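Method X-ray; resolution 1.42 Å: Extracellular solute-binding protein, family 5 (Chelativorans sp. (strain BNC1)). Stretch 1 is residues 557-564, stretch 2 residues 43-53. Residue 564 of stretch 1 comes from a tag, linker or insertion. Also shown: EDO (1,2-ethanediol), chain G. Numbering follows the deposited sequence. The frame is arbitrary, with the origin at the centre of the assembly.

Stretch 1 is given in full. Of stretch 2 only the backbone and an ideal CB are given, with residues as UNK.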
ATOM      1  N   ALA A 557      -0.028  -6.797  19.724  1.00 16.54           N
ATOM      2  CA  ALA A 557      -0.442  -7.123  21.085  1.00 17.37           C
ATOM      3  C   ALA A 557      -0.627  -8.616  21.281  1.00 18.85           C
ATOM      4  O   ALA A 557      -0.539  -9.094  22.425  1.00 18.10           O
ATOM      5  CB  ALA A 557      -1.750  -6.422  21.441  1.00 18.17           C
ATOM      6  N   GLU A 558      -0.905  -9.358  20.207  1.00 16.86           N
ATOM      7  CA  GLU A 558      -1.209 -10.772  20.295  1.00 16.77           C
ATOM      8  C   GLU A 558      -0.001 -11.665  20.052  1.00 17.28           C
ATOM      9  O   GLU A 558      -0.084 -12.866  20.318  1.00 18.28           O
ATOM     10  CB  GLU A 558      -2.322 -11.124  19.313  1.00 17.80           C
ATOM     11  CG  GLU A 558      -3.648 -10.398  19.619  1.00 20.07           C
ATOM     12  CD  GLU A 558      -4.621 -10.284  18.454  1.00 25.51           C
ATOM     13  OE1 GLU A 558      -4.480 -10.974  17.414  1.00 23.79           O
ATOM     14  OE2 GLU A 558      -5.569  -9.466  18.568  1.00 26.83           O
ATOM     15  N   TRP A 559       1.096 -11.126  19.554  1.00 16.05           N
ATOM     16  CA  TRP A 559       2.258 -11.942  19.217  1.00 17.33           C
ATOM     17  C   TRP A 559       2.904 -12.503  20.473  1.00 17.45           C
ATOM     18  O   TRP A 559       3.070 -11.810  21.482  1.00 18.27           O
ATOM     19  CB  TRP A 559       3.313 -11.100  18.521  1.00 15.76           C
ATOM     20  CG  TRP A 559       2.995 -10.613  17.132  1.00 15.64           C
ATOM     21  CD1 TRP A 559       1.808 -10.752  16.455  1.00 16.36           C
ATOM     22  CD2 TRP A 559       3.878  -9.920  16.264  1.00 15.93           C
ATOM     23  NE1 TRP A 559       1.914 -10.172  15.220  1.00 16.99           N
ATOM     24  CE2 TRP A 559       3.172  -9.645  15.075  1.00 16.41           C
ATOM     25  CE3 TRP A 559       5.197  -9.487  16.377  1.00 17.98           C
ATOM     26  CZ2 TRP A 559       3.746  -8.965  14.014  1.00 17.51           C
ATOM     27  CZ3 TRP A 559       5.779  -8.822  15.323  1.00 19.27           C
ATOM     28  CH2 TRP A 559       5.052  -8.567  14.142  1.00 18.22           C
ATOM     29  N   GLY A 560       3.345 -13.748  20.398  1.00 17.98           N
ATOM     30  CA  GLY A 560       4.082 -14.334  21.510  1.00 17.44           C
ATOM     31  C   GLY A 560       4.649 -15.668  21.111  1.00 18.58           C
ATOM     32  O   GLY A 560       4.303 -16.210  20.060  1.00 19.04           O
ATOM     33  N   LEU A 561       5.489 -16.211  21.991  1.00 18.22           N
ATOM     34  CA  LEU A 561       6.136 -17.489  21.741  1.00 18.49           C
ATOM     35  C   LEU A 561       5.354 -18.622  22.391  1.00 20.74           C
ATOM     36  O   LEU A 561       4.892 -18.509  23.527  1.00 21.52           O
ATOM     37  CB  LEU A 561       7.562 -17.476  22.307  1.00 21.11           C
ATOM     38  CG  LEU A 561       8.471 -16.489  21.582  1.00 21.07           C
ATOM     39  CD1 LEU A 561       9.758 -16.294  22.378  1.00 23.98           C
ATOM     40  CD2 LEU A 561       8.811 -16.972  20.197  1.00 27.25           C
ATOM     41  N   ALA A 562       5.214 -19.719  21.658  1.00 21.58           N
ATOM     42  CA  ALA A 562       4.552 -20.905  22.192  1.00 22.99           C
ATOM     43  C   ALA A 562       5.294 -21.444  23.404  1.00 24.03           C
ATOM     44  O   ALA A 562       6.521 -21.404  23.470  1.00 27.12           O
ATOM     45  CB  ALA A 562       4.504 -21.986  21.105  1.00 26.19           C
ATOM     46  N   GLU A 563       4.526 -21.956  24.363  1.00 31.03           N
ATOM     47  CA  GLU A 563       5.121 -22.518  25.573  1.00 43.42           C
ATOM     48  C   GLU A 563       5.772 -23.869  25.290  1.00 44.50           C
ATOM     49  O   GLU A 563       5.242 -24.689  24.536  1.00 38.08           O
ATOM     50  CB  GLU A 563       4.047 -22.703  26.645  1.00 48.94           C
ATOM     51  CG  GLU A 563       3.291 -21.436  27.008  1.00 54.98           C
ATOM     52  CD  GLU A 563       3.078 -21.289  28.504  1.00 64.76           C
ATOM     53  OE1 GLU A 563       4.031 -21.543  29.270  1.00 70.68           O
ATOM     54  OE2 GLU A 563       1.957 -20.918  28.915  1.00 69.35           O
ATOM     55  N   LEU A 564       6.938 -24.092  25.895  1.00 44.67           N
ATOM     56  CA  LEU A 564       7.541 -25.418  25.937  1.00 52.59           C
ATOM     57  C   LEU A 564       6.919 -26.224  27.081  1.00 54.08           C
ATOM     58  O   LEU A 564       6.132 -25.710  27.882  1.00 37.53           O
ATOM     59  CB  LEU A 564       9.057 -25.312  26.107  1.00 53.67           C
ATOM     60  CG  LEU A 564       9.883 -24.826  24.910  1.00 51.21           C
ATOM     61  CD1 LEU A 564      11.302 -24.437  25.321  1.00 52.54           C
ATOM     62  CD2 LEU A 564       9.942 -25.900  23.845  1.00 51.87           C
ATOM     63  N   UNK A  43      -2.447 -19.414  21.893  1.00 23.03           N
ATOM     64  CA  UNK A  43      -2.285 -18.654  23.129  1.00 25.68           C
ATOM     65  C   UNK A  43      -0.831 -18.777  23.560  1.00 23.61           C
ATOM     66  O   UNK A  43      -0.405 -19.840  24.040  1.00 25.63           O
ATOM     67  CB  UNK A  43      -3.233 -19.149  24.224  1.00 25.68           C
ATOM     68  N   UNK A  44      -0.022 -17.742  23.389  1.00 23.62           N
ATOM     69  CA  UNK A  44       1.402 -17.858  23.717  1.00 21.97           C
ATOM     70  C   UNK A  44       1.649 -17.769  25.217  1.00 23.49           C
ATOM     71  O   UNK A  44       0.781 -17.366  25.992  1.00 25.71           O
ATOM     72  CB  UNK A  44       2.200 -16.769  22.998  1.00 21.97           C
ATOM     73  N   UNK A  45       2.852 -18.167  25.598  1.00 23.21           N
ATOM     74  CA  UNK A  45       3.340 -17.925  26.939  1.00 23.43           C
ATOM     75  C   UNK A  45       3.721 -16.480  27.126  1.00 24.14           C
ATOM     76  O   UNK A  45       3.672 -15.665  26.204  1.00 23.57           O
ATOM     77  CB  UNK A  45       4.535 -18.829  27.248  1.00 23.43           C
ATOM     78  N   UNK A  46       4.136 -16.157  28.349  1.00 28.59           N
ATOM     79  CA  UNK A  46       4.531 -14.804  28.709  1.00 26.47           C
ATOM     80  C   UNK A  46       6.051 -14.716  28.724  1.00 26.74           C
ATOM     81  O   UNK A  46       6.722 -15.544  29.361  1.00 28.96           O
ATOM     82  CB  UNK A  46       3.948 -14.404  30.066  1.00 26.47           C
ATOM     83  N   UNK A  47       6.589 -13.729  28.021  1.00 22.29           N
ATOM     84  CA  UNK A  47       8.004 -13.433  28.026  1.00 22.63           C
ATOM     85  C   UNK A  47       8.676 -13.780  26.708  1.00 20.69           C
ATOM     86  O   UNK A  47       8.056 -14.258  25.758  1.00 23.82           O
ATOM     87  CB  UNK A  47       8.687 -14.184  29.171  1.00 22.63           C
ATOM     88  N   UNK A  48       9.966 -13.515  26.667  1.00 23.66           N
ATOM     89  CA  UNK A  48      10.744 -13.781  25.481  1.00 22.51           C
ATOM     90  C   UNK A  48      10.869 -12.581  24.569  1.00 20.09           C
ATOM     91  O   UNK A  48      10.464 -11.467  24.895  1.00 21.04           O
ATOM     92  CB  UNK A  48      10.126 -14.949  24.710  1.00 22.51           C
ATOM     93  N   UNK A  49      11.460 -12.817  23.404  1.00 20.54           N
ATOM     94  CA  UNK A  49      11.714 -11.745  22.448  1.00 21.01           C
ATOM     95  C   UNK A  49      11.486 -12.247  21.035  1.00 19.62           C
ATOM     96  O   UNK A  49      11.669 -13.434  20.749  1.00 21.78           O
ATOM     97  CB  UNK A  49      13.137 -11.203  22.600  1.00 21.01           C
ATOM     98  N   UNK A  50      11.081 -11.340  20.154  1.00 18.34           N
ATOM     99  CA  UNK A  50      10.949 -11.592  18.721  1.00 18.61           C
ATOM    100  C   UNK A  50      11.661 -10.461  17.991  1.00 18.99           C
ATOM    101  O   UNK A  50      11.505  -9.283  18.354  1.00 19.23           O
ATOM    102  CB  UNK A  50       9.482 -11.693  18.297  1.00 18.61           C
ATOM    103  N   UNK A  51      12.425 -10.815  16.959  1.00 18.75           N
ATOM    104  CA  UNK A  51      13.094  -9.850  16.099  1.00 17.48           C
ATOM    105  C   UNK A  51      12.568  -9.977  14.678  1.00 17.43           C
ATOM    106  O   UNK A  51      12.586 -11.067  14.099  1.00 18.63           O
ATOM    107  CB  UNK A  51      14.611 -10.049  16.132  1.00 17.48           C
ATOM    108  N   UNK A  52      12.126  -8.854  14.122  1.00 17.20           N
ATOM    109  CA  UNK A  52      11.502  -8.757  12.798  1.00 17.00           C
ATOM    110  C   UNK A  52      12.401  -7.895  11.924  1.00 17.80           C
ATOM    111  O   UNK A  52      12.713  -6.754  12.277  1.00 18.98           O
ATOM    112  CB  UNK A  52      10.090  -8.175  12.880  1.00 17.00           C
ATOM    113  N   UNK A  53      12.806  -8.423  10.779  1.00 18.49           N
ATOM    114  CA  UNK A  53      13.684  -7.689   9.882  1.00 18.75           C
ATOM    115  C   UNK A  53      12.900  -6.665   9.079  1.00 18.96           C
ATOM    116  O   UNK A  53      11.816  -6.966   8.571  1.00 20.30           O
ATOM    117  CB  UNK A  53      14.417  -8.650   8.944  1.00 18.75           C
TER
HETATM  118  C1  EDO G 606      -0.838  -3.119  16.746  1.00 23.86           C
HETATM  119  O1  EDO G 606       0.447  -3.698  16.520  1.00 17.92           O
HETATM  120  C2  EDO G 606      -1.299  -3.365  18.186  1.00 24.93           C
HETATM  121  O2  EDO G 606      -1.651  -4.759  18.425  1.00 18.69           O

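At position 43 the CA-to-CB bond points away from stretch 1, and nothing of that stretch lies within 5.5 Å of the ideal CB. Stretch 1 therefore sets no preference, and small polar or larger flexible side chains would all do. The residue is Thr 43, whose backbone does the work: a water donates to Thr 43 O (2.8 Å) and accepts from Glu 563 N (3.0 Å), bridging the two stretches.

Position 44 faces stretch 1 closely. Its ideal CB lies 3.2 Å from Leu 561 O and 3.3 Å from Gly 560 C, so a compact apolar group is favoured; alanine, valine or proline would be reasonable, and phi of -78° is compatible with the last. The residue is Pro 44. Its CB packs 3.4 Å from Gly 560 C, and its CG reaches to 3.9 Å from Glu 558 O. The fit also depends on the partner: an ideal CB on Gly 560 would fall 2.5 Å from Pro 44 CB, a clash.

At position 45 an ideal CB would point toward stretch 1 and come 2.9 Å from Glu 563 CG, too close for any side chain with that neighbour where it stands. Phi and psi of -75° and 178° are open to most residues, so the argument for glycine here is steric. Gly 45 lets Glu 563 CG approach its CA to 3.5 Å, while Gly 45 N donates to Leu 561 O at 2.9 Å and 147°, the one direct hydrogen bond between the stretches.

Position 46 turns away into space free of stretch 1, where a long polar chain would be at ease. Lys 46 fills it; a water accepts from Lys 46 N (2.9 Å) and donates weakly to Glu 563 OE1 (3.3 Å).

Position 47 has phi of +110°, at which a CB would jam against the preceding carbonyl oxygen. The backbone alone calls for glycine, and Gly 47 is found. A water that accepts from Leu 561 N (2.8 Å) lies 2.7 Å from Gly 47 O.

Position 48 repeats the argument with phi of +94° and adds a second: its ideal CB would lie 2.7 Å from Leu 561 CD1. Gly 48 removes both conflicts, leaving its CA 4.1 Å from Leu 561 CD1.

From 49 the chain is a strand, and directions alternate. Position 49 points away, with nothing of stretch 1 within 5.5 Å of its ideal CB; polar, charged or beta-branched side chains would all suit. The residue is Glu 49, whose carbonyl O lies 3.8 Å from Leu 561 CD1.

Position 50 points toward stretch 1, its ideal CB 5.2 Å from Trp 559 CE3. That gap suits a medium aliphatic residue such as valine, leucine or isoleucine. Val 50, with chi1 t, places CG2 4.3 Å from Leu 561 CD2.

Position 51 points away again, and the same range as at 49 would do; Thr 51 is found.

Position 52 also points toward stretch 1, its ideal CB 5.0 Å from Trp 559 CZ3, favouring large apolar or aromatic groups. Phe 52 brings CD2 to 3.7 Å from Trp 559 CH2, the rings meeting obliquely.

Position 53 is out of reach of stretch 1, which therefore sets no preference, and many side chains would do; Ala 53 occupies it.

Stretch 2, residues 43-53: TPGKGGEVTFA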
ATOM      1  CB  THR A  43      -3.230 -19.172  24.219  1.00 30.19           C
ATOM      2  OG1 THR A  43      -4.593 -18.976  23.800  1.00 33.85           O
ATOM      3  CG2 THR A  43      -2.991 -18.402  25.514  1.00 36.27           C
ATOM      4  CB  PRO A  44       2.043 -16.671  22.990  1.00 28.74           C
ATOM      5  CG  PRO A  44       0.960 -15.698  22.783  1.00 27.23           C
ATOM      6  CD  PRO A  44      -0.356 -16.437  22.786  1.00 25.50           C
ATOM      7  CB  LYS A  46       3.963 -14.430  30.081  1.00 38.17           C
ATOM      8  CG  LYS A  46       3.207 -13.103  30.121  1.00 59.67           C
ATOM      9  CD  LYS A  46       1.767 -13.225  29.608  1.00 66.07           C
ATOM     10  CE  LYS A  46       1.051 -11.871  29.644  1.00 72.24           C
ATOM     11  NZ  LYS A  46      -0.390 -11.937  29.254  1.00 75.53           N
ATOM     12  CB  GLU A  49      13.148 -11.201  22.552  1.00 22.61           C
ATOM     13  CG  GLU A  49      13.565 -10.769  23.953  1.00 30.27           C
ATOM     14  CD  GLU A  49      14.876  -9.999  23.959  1.00 31.65           C
ATOM     15  OE1 GLU A  49      15.492  -9.878  22.881  1.00 29.83           O
ATOM     16  OE2 GLU A  49      15.275  -9.514  25.040  1.00 37.18           O
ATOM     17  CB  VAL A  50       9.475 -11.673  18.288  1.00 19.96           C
ATOM     18  CG1 VAL A  50       9.335 -11.564  16.755  1.00 19.60           C
ATOM     19  CG2 VAL A  50       8.834 -12.940  18.821  1.00 20.47           C
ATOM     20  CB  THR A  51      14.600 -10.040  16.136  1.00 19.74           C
ATOM     21  OG1 THR A  51      15.076  -9.838  17.478  1.00 20.44           O
ATOM     22  CG2 THR A  51      15.290  -9.039  15.242  1.00 19.21           C
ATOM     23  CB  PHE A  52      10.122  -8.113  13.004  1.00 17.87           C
ATOM     24  CG  PHE A  52       9.206  -8.084  11.801  1.00 18.96           C
ATOM     25  CD1 PHE A  52       9.532  -7.380  10.659  1.00 19.31           C
ATOM     26  CD2 PHE A  52       7.974  -8.716  11.849  1.00 18.38           C
ATOM     27  CE1 PHE A  52       8.649  -7.346   9.569  1.00 21.04           C
ATOM     28  CE2 PHE A  52       7.101  -8.669  10.773  1.00 19.40           C
ATOM     29  CZ  PHE A  52       7.441  -7.990   9.646  1.00 19.17           C
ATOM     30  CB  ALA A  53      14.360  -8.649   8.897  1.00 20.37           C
TER
HETATM   31  O   HOH W   1       1.580 -21.852  23.835  1.00 36.39           O
HETATM   32  O   HOH W   2       5.756 -14.832  24.468  1.00 20.93           O
HETATM   33  O   HOH W   3       4.128 -18.374  30.224  1.00 38.74           O
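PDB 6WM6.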